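Thin, isoform D (Drosophila melanogaster, PDB 6XG7) is probably a RING-type ubiquitin ligase of fly muscle, and this piece of it is the C-terminal NHL-repeat beta-propeller, a protein-protein interaction domain. Local coordinates at residues G184-P189 with V200-S205; N207-I212 with L220-G225. All coordinates share one frame; numbering follows the deposited sequence.

Contact 1: residues G184-P189 with V200-S205; sequences GQLEHP and VIVSDS
A buried aspartate reaching from one strand of a propeller blade to the backbone of the strand before it makes this contact: Asp204, at the end of strand 199-204, grips the backbone at Glu187, where strand 185-194 is broken. The N-H of Glu187 gives Asp204 OD1 a short, nearly straight hydrogen bond, 2.7 Å with an angle of 173° at the hydrogen, and OD1 takes it through its syn lone pair, on the side of the other oxygen. In Asp204 chi1 of -174° sets CG anti to the backbone N, on the side of 184-189. Leu186 lies against the same group, its CD2 3.6 Å from Asp204 CG, so a methyl packs on the acid while its neighbour's N-H binds it. The second oxygen, OD2, forms a salt bridge with Arg209 NE and accepts from Asn207 ND2; three donors on one carboxylate would probably favour its charged form. OD2 also stands 3.2 Å from Gln185 O, a meeting of two acceptors that the nearby arginine is likely to ease. The two strands are the innermost of a four-stranded antiparallel blade of the NHL propeller, and the aspartate ties the start of the first to the end of the second. Beyond the carboxylate the contact turns apolar. Val202 CG1 meets Pro189 CB at 3.8 Å and Leu186 CD2 at 4.1 Å, bridging the two. Pro189 CA approaches Ser203 O at 3.3 Å in a CA-H...O contact. Farther along, Ser205 CB comes within 3.4 Å of His188 O, while its hydroxyl is hydrogen-bonded to Pro236 O and His190 ND1.

Contact 2: residues N207-I212 with L220-G225; sequences NHRIQI and LSTVGG
His208 brings its carbonyl oxygen to 3.1 Å from Gly225 CA, where the two segments pass each other at the open end of the hairpin, away from its turn; its ring turns elsewhere, with ND1 bonded to Phe235 N. Together with Arg209 it forms a G1 beta bulge opposite Asp204. Arg209 holds CG between its backbone N and carbonyl carbon (chi1 67°), and its extended chain crosses Thr222, CD lying 3.8 Å from CG2; beyond it, NH2 bonds to Gly182 O, on the same guanidinium that reaches Asp204. Ile210 is bound twice to Val223, N to O at 2.9 Å and O to N at 2.8 Å, a hydrogen-bonded antiparallel pair whose side chains meet through their CB atoms. Gln211 and Thr222 follow as the non-hydrogen-bonded pair, lying side by side and pointing the same way on the face shared with Arg209. Ile212 carries the largest share of the contact. Its N bonds to Ser221 O, and its O accepts both Leu220 N at 2.7 Å and the longer Ser221 N at 3.2 Å, which makes Leu220 and Ser221 a classic bulge. Ile212 CD1 lies 4.0 Å from Val223 CG2 and also touches Ser221 OG. An alanine here would probably open a gap where CD1 meets Val223 CG2, with CB still against Ser221. The hairpin forms the outer half of its blade: strand 209-214 is flanked by 199-204 and 219-223, and Ile210 and Ile212 pack on Val249 and Ile247 of strand 247-251 in the next blade.

In the fold
Contacts 1 and 2 lie in series along the chain, their centres 8 Å apart, and belong to one propeller blade whose strands run in order 185-194, 199-204, 209-214 and 219-223 across the sheet. Contact 1 joins the first two and contact 2 the last two; strands 199-204 and 209-214 stitch them together, with a probable hydrogen bond from Val202 N to Gln211 O. A charged pair joins the two contacts through side chains as well. Nearly all of strand 219-223 falls in the next predicted repeat, 220-263, which suggests that the blade draws strands from two repeats, an offset that would link successive repeats round the ring.

Contact 1: residues G184-P189 with V200-S205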
ATOM      1  N   GLY A 184       7.445 -18.676  -4.009  1.00 26.21           N
ATOM      2  CA  GLY A 184       8.333 -17.574  -4.323  1.00 25.36           C
ATOM      3  C   GLY A 184       8.080 -16.886  -5.644  1.00 23.23           C
ATOM      4  O   GLY A 184       8.817 -15.955  -5.987  1.00 24.50           O
ATOM      5  N   GLN A 185       7.083 -17.318  -6.407  1.00 19.02           N
ATOM      6  CA  GLN A 185       6.730 -16.667  -7.659  1.00 15.94           C
ATOM      7  C   GLN A 185       5.540 -15.735  -7.452  1.00 15.77           C
ATOM      8  O   GLN A 185       4.774 -15.865  -6.493  1.00 17.98           O
ATOM      9  CB  GLN A 185       6.454 -17.715  -8.740  1.00 17.55           C
ATOM     10  CG  GLN A 185       7.714 -18.495  -9.116  1.00 19.91           C
ATOM     11  CD  GLN A 185       7.454 -19.641 -10.056  1.00 21.81           C
ATOM     12  OE1 GLN A 185       6.391 -20.256 -10.018  1.00 21.95           O
ATOM     13  NE2 GLN A 185       8.438 -19.954 -10.900  1.00 23.78           N
ATOM     14  N   LEU A 186       5.425 -14.758  -8.346  1.00 13.67           N
ATOM     15  CA  LEU A 186       4.437 -13.702  -8.221  1.00 12.66           C
ATOM     16  C   LEU A 186       3.808 -13.420  -9.573  1.00 13.37           C
ATOM     17  O   LEU A 186       4.460 -13.540 -10.614  1.00 15.79           O
ATOM     18  CB  LEU A 186       5.109 -12.413  -7.726  1.00 13.13           C
ATOM     19  CG  LEU A 186       5.826 -12.471  -6.371  1.00 12.58           C
ATOM     20  CD1 LEU A 186       6.722 -11.238  -6.177  1.00 12.52           C
ATOM     21  CD2 LEU A 186       4.781 -12.583  -5.260  1.00 13.19           C
ATOM     22  N   GLU A 187       2.525 -13.048  -9.555  1.00 13.00           N
ATOM     23  CA  GLU A 187       1.795 -12.656 -10.759  1.00 12.97           C
ATOM     24  C   GLU A 187       1.113 -11.326 -10.482  1.00 13.39           C
ATOM     25  O   GLU A 187       0.123 -11.282  -9.745  1.00 13.74           O
ATOM     26  CB  GLU A 187       0.772 -13.718 -11.165  1.00 14.03           C
ATOM     27  CG  GLU A 187       1.374 -14.937 -11.796  1.00 17.69           C
ATOM     28  CD  GLU A 187       1.914 -14.658 -13.182  1.00 21.64           C
ATOM     29  OE1 GLU A 187       1.548 -13.630 -13.804  1.00 21.24           O
ATOM     30  OE2 GLU A 187       2.718 -15.478 -13.653  1.00 27.99           O
ATOM     31  N   HIS A 188       1.655 -10.257 -11.062  1.00 15.25           N
ATOM     32  CA  HIS A 188       1.073  -8.926 -10.913  0.52 16.50           C
ATOM     33  C   HIS A 188       0.993  -8.516  -9.445  1.00 15.31           C
ATOM     34  O   HIS A 188      -0.090  -8.125  -8.986  1.00 17.19           O
ATOM     35  CB  HIS A 188      -0.351  -8.857 -11.484  0.52 18.11           C
ATOM     36  CG  HIS A 188      -0.440  -9.028 -12.970  0.52 19.55           C
ATOM     37  ND1 HIS A 188      -1.188  -8.189 -13.769  0.52 19.84           N
ATOM     38  CD2 HIS A 188       0.097  -9.954 -13.797  0.52 19.98           C
ATOM     39  CE1 HIS A 188      -1.098  -8.584 -15.026  0.52 21.06           C
ATOM     40  NE2 HIS A 188      -0.325  -9.654 -15.071  0.52 21.38           N
ATOM     41  N   PRO A 189       2.082  -8.581  -8.684  1.00 14.51           N
ATOM     42  CA  PRO A 189       2.032  -8.122  -7.297  1.00 14.89           C
ATOM     43  C   PRO A 189       1.797  -6.620  -7.274  1.00 14.03           C
ATOM     44  O   PRO A 189       2.359  -5.874  -8.081  1.00 15.56           O
ATOM     45  CB  PRO A 189       3.423  -8.478  -6.768  1.00 16.37           C
ATOM     46  CG  PRO A 189       4.309  -8.336  -8.004  1.00 15.77           C
ATOM     47  CD  PRO A 189       3.461  -8.884  -9.120  1.00 16.02           C
ATOM     48  N   VAL A 200       8.588  -9.623   4.688  1.00 12.91           N
ATOM     49  CA  VAL A 200       8.106  -8.832   3.566  1.00 12.34           C
ATOM     50  C   VAL A 200       6.821  -9.486   3.073  1.00 12.17           C
ATOM     51  O   VAL A 200       6.824 -10.622   2.593  1.00 13.23           O
ATOM     52  CB  VAL A 200       9.155  -8.749   2.451  1.00 13.09           C
ATOM     53  CG1 VAL A 200       8.634  -7.882   1.326  1.00 15.52           C
ATOM     54  CG2 VAL A 200      10.454  -8.233   3.011  1.00 15.27           C
ATOM     55  N   ILE A 201       5.717  -8.766   3.219  1.00 11.77           N
ATOM     56  CA  ILE A 201       4.371  -9.268   2.973  1.00 11.19           C
ATOM     57  C   ILE A 201       3.904  -8.669   1.654  1.00 11.13           C
ATOM     58  O   ILE A 201       3.812  -7.447   1.528  1.00 11.58           O
ATOM     59  CB  ILE A 201       3.437  -8.863   4.124  1.00 11.72           C
ATOM     60  CG1 ILE A 201       3.960  -9.403   5.462  1.00 15.35           C
ATOM     61  CG2 ILE A 201       2.010  -9.304   3.830  1.00 13.89           C
ATOM     62  CD1 ILE A 201       3.529  -8.543   6.639  1.00 17.84           C
ATOM     63  N   VAL A 202       3.634  -9.518   0.672  1.00 11.39           N
ATOM     64  CA  VAL A 202       3.354  -9.089  -0.697  1.00 11.74           C
ATOM     65  C   VAL A 202       1.973  -9.574  -1.117  1.00 10.64           C
ATOM     66  O   VAL A 202       1.663 -10.763  -0.984  1.00 11.10           O
ATOM     67  CB  VAL A 202       4.424  -9.623  -1.671  1.00 12.14           C
ATOM     68  CG1 VAL A 202       4.107  -9.179  -3.106  1.00 13.50           C
ATOM     69  CG2 VAL A 202       5.823  -9.182  -1.225  1.00 14.18           C
ATOM     70  N   SER A 203       1.146  -8.663  -1.632  1.00 10.79           N
ATOM     71  CA  SER A 203      -0.132  -9.082  -2.209  0.63 10.97           C
ATOM     72  C   SER A 203       0.124  -9.549  -3.634  1.00 11.75           C
ATOM     73  O   SER A 203       0.465  -8.764  -4.523  1.00 13.37           O
ATOM     74  CB  SER A 203      -1.217  -8.010  -2.164  0.63 13.13           C
ATOM     75  OG  SER A 203      -0.844  -6.848  -2.871  0.63 11.49           O
ATOM     76  N   ASP A 204      -0.024 -10.852  -3.837  1.00 12.44           N
ATOM     77  CA  ASP A 204       0.289 -11.522  -5.092  1.00 12.36           C
ATOM     78  C   ASP A 204      -1.024 -11.639  -5.857  1.00 12.00           C
ATOM     79  O   ASP A 204      -1.674 -12.682  -5.882  1.00 12.93           O
ATOM     80  CB  ASP A 204       0.913 -12.872  -4.768  1.00 13.10           C
ATOM     81  CG  ASP A 204       1.407 -13.603  -5.996  1.00 12.96           C
ATOM     82  OD1 ASP A 204       1.406 -12.990  -7.086  1.00 14.05           O
ATOM     83  OD2 ASP A 204       1.779 -14.796  -5.866  1.00 14.99           O
ATOM     84  N   SER A 205      -1.422 -10.519  -6.474  1.00 11.54           N
ATOM     85  CA  SER A 205      -2.826 -10.305  -6.813  1.00 12.79           C
ATOM     86  C   SER A 205      -3.392 -11.394  -7.716  1.00 12.57           C
ATOM     87  O   SER A 205      -4.469 -11.934  -7.439  1.00 12.70           O
ATOM     88  CB  SER A 205      -3.006  -8.924  -7.426  1.00 13.97           C
ATOM     89  OG  SER A 205      -2.473  -7.956  -6.544  1.00 16.67           O
TER

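Contact 2: residues N207-I212 with L220-G225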
ATOM      1  N   ASN A 207      -2.463 -14.358  -8.244  1.00 12.82           N
ATOM      2  CA  ASN A 207      -2.492 -15.662  -7.598  1.00 13.42           C
ATOM      3  C   ASN A 207      -3.409 -15.698  -6.377  1.00 13.14           C
ATOM      4  O   ASN A 207      -3.441 -16.708  -5.662  1.00 13.59           O
ATOM      5  CB  ASN A 207      -1.080 -16.068  -7.211  1.00 13.03           C
ATOM      6  CG  ASN A 207      -0.214 -16.371  -8.411  1.00 13.29           C
ATOM      7  OD1 ASN A 207      -0.685 -16.894  -9.434  1.00 15.11           O
ATOM      8  ND2 ASN A 207       1.065 -16.044  -8.300  1.00 13.89           N
ATOM      9  N   HIS A 208      -4.154 -14.624  -6.116  1.00 11.82           N
ATOM     10  CA  HIS A 208      -5.185 -14.614  -5.075  1.00 11.87           C
ATOM     11  C   HIS A 208      -4.624 -15.024  -3.719  1.00 11.62           C
ATOM     12  O   HIS A 208      -5.254 -15.757  -2.953  1.00 12.95           O
ATOM     13  CB  HIS A 208      -6.373 -15.489  -5.482  1.00 14.54           C
ATOM     14  CG  HIS A 208      -6.875 -15.177  -6.845  1.00 14.30           C
ATOM     15  ND1 HIS A 208      -7.442 -13.961  -7.164  1.00 14.61           N
ATOM     16  CD2 HIS A 208      -6.892 -15.915  -7.977  1.00 14.46           C
ATOM     17  CE1 HIS A 208      -7.781 -13.962  -8.439  1.00 15.64           C
ATOM     18  NE2 HIS A 208      -7.462 -15.137  -8.954  1.00 15.24           N
ATOM     19  N   ARG A 209      -3.439 -14.520  -3.401  1.00 11.43           N
ATOM     20  CA  ARG A 209      -2.775 -14.917  -2.173  1.00 11.23           C
ATOM     21  C   ARG A 209      -1.849 -13.804  -1.706  1.00 11.44           C
ATOM     22  O   ARG A 209      -1.484 -12.904  -2.465  1.00 11.80           O
ATOM     23  CB  ARG A 209      -1.988 -16.228  -2.357  1.00 12.95           C
ATOM     24  CG  ARG A 209      -0.791 -16.078  -3.296  1.00 13.03           C
ATOM     25  CD  ARG A 209      -0.145 -17.384  -3.660  1.00 15.35           C
ATOM     26  NE  ARG A 209       0.995 -17.142  -4.539  1.00 15.95           N
ATOM     27  CZ  ARG A 209       1.752 -18.102  -5.051  1.00 17.30           C
ATOM     28  NH1 ARG A 209       1.516 -19.365  -4.748  1.00 20.00           N
ATOM     29  NH2 ARG A 209       2.749 -17.793  -5.850  1.00 17.07           N
ATOM     30  N   ILE A 210      -1.492 -13.876  -0.432  1.00 12.30           N
ATOM     31  CA  ILE A 210      -0.406 -13.090   0.136  1.00 12.08           C
ATOM     32  C   ILE A 210       0.800 -14.011   0.270  1.00 11.86           C
ATOM     33  O   ILE A 210       0.681 -15.153   0.733  1.00 14.14           O
ATOM     34  CB  ILE A 210      -0.805 -12.472   1.484  1.00 13.83           C
ATOM     35  CG1 ILE A 210      -1.372 -11.049   1.289  1.00 17.40           C
ATOM     36  CG2 ILE A 210       0.400 -12.290   2.379  1.00 17.65           C
ATOM     37  CD1 ILE A 210      -2.551 -10.929   0.402  1.00 17.29           C
ATOM     38  N   GLN A 211       1.959 -13.534  -0.143  1.00 12.05           N
ATOM     39  CA  GLN A 211       3.192 -14.285   0.013  1.00 14.21           C
ATOM     40  C   GLN A 211       4.100 -13.530   0.963  1.00 13.05           C
ATOM     41  O   GLN A 211       4.255 -12.312   0.850  1.00 13.11           O
ATOM     42  CB  GLN A 211       3.886 -14.543  -1.321  1.00 18.64           C
ATOM     43  CG  GLN A 211       3.233 -15.655  -2.118  1.00 25.74           C
ATOM     44  CD  GLN A 211       4.221 -16.397  -2.978  1.00 30.78           C
ATOM     45  OE1 GLN A 211       4.715 -15.859  -3.958  1.00 34.41           O
ATOM     46  NE2 GLN A 211       4.527 -17.630  -2.609  1.00 31.86           N
ATOM     47  N   ILE A 212       4.694 -14.259   1.899  1.00 13.57           N
ATOM     48  CA  ILE A 212       5.510 -13.674   2.953  1.00 14.22           C
ATOM     49  C   ILE A 212       6.921 -14.212   2.796  1.00 14.86           C
ATOM     50  O   ILE A 212       7.124 -15.431   2.760  1.00 15.69           O
ATOM     51  CB  ILE A 212       4.929 -13.976   4.340  1.00 15.79           C
ATOM     52  CG1 ILE A 212       3.481 -13.470   4.396  1.00 17.14           C
ATOM     53  CG2 ILE A 212       5.768 -13.333   5.432  1.00 17.78           C
ATOM     54  CD1 ILE A 212       2.832 -13.635   5.742  1.00 19.24           C
ATOM     55  N   LEU A 220       8.689 -17.623   3.312  1.00 20.05           N
ATOM     56  CA  LEU A 220       8.338 -18.117   4.632  1.00 21.63           C
ATOM     57  C   LEU A 220       6.966 -18.762   4.658  1.00 22.73           C
ATOM     58  O   LEU A 220       6.800 -19.809   5.288  1.00 26.66           O
ATOM     59  CB  LEU A 220       8.368 -16.973   5.643  1.00 22.48           C
ATOM     60  CG  LEU A 220       9.735 -16.305   5.785  1.00 24.03           C
ATOM     61  CD1 LEU A 220       9.638 -15.113   6.725  1.00 24.92           C
ATOM     62  CD2 LEU A 220      10.771 -17.307   6.270  1.00 25.53           C
ATOM     63  N   SER A 221       5.983 -18.177   3.982  1.00 21.73           N
ATOM     64  CA  SER A 221       4.642 -18.740   4.019  1.00 22.70           C
ATOM     65  C   SER A 221       3.756 -18.054   2.989  1.00 19.54           C
ATOM     66  O   SER A 221       4.118 -17.043   2.379  1.00 18.52           O
ATOM     67  CB  SER A 221       4.033 -18.593   5.410  1.00 25.14           C
ATOM     68  OG  SER A 221       3.762 -17.232   5.676  1.00 27.03           O
ATOM     69  N   THR A 222       2.596 -18.653   2.789  1.00 20.18           N
ATOM     70  CA  THR A 222       1.544 -18.127   1.946  1.00 21.54           C
ATOM     71  C   THR A 222       0.308 -18.008   2.815  1.00 21.42           C
ATOM     72  O   THR A 222       0.064 -18.854   3.684  1.00 24.49           O
ATOM     73  CB  THR A 222       1.254 -19.087   0.790  1.00 25.61           C
ATOM     74  OG1 THR A 222       2.439 -19.247   0.006  1.00 28.68           O
ATOM     75  CG2 THR A 222       0.137 -18.553  -0.087  1.00 27.04           C
ATOM     76  N   VAL A 223      -0.470 -16.964   2.577  1.00 18.74           N
ATOM     77  CA  VAL A 223      -1.754 -16.778   3.229  1.00 19.46           C
ATOM     78  C   VAL A 223      -2.810 -16.758   2.145  1.00 18.25           C
ATOM     79  O   VAL A 223      -2.703 -15.991   1.178  1.00 16.02           O
ATOM     80  CB  VAL A 223      -1.804 -15.477   4.048  1.00 21.33           C
ATOM     81  CG1 VAL A 223      -3.203 -15.302   4.644  1.00 21.99           C
ATOM     82  CG2 VAL A 223      -0.720 -15.476   5.125  1.00 22.41           C
ATOM     83  N   GLY A 224      -3.802 -17.611   2.290  1.00 20.96           N
ATOM     84  CA  GLY A 224      -4.953 -17.564   1.437  1.00 21.15           C
ATOM     85  C   GLY A 224      -4.773 -18.280   0.111  1.00 21.82           C
ATOM     86  O   GLY A 224      -3.788 -18.978  -0.172  1.00 24.27           O
ATOM     87  N   GLY A 225      -5.772 -18.052  -0.725  1.00 20.09           N
ATOM     88  CA  GLY A 225      -5.931 -18.683  -2.017  1.00 18.14           C
ATOM     89  C   GLY A 225      -7.278 -18.248  -2.553  1.00 16.21           C
ATOM     90  O   GLY A 225      -8.036 -17.555  -1.874  1.00 15.94           O
TER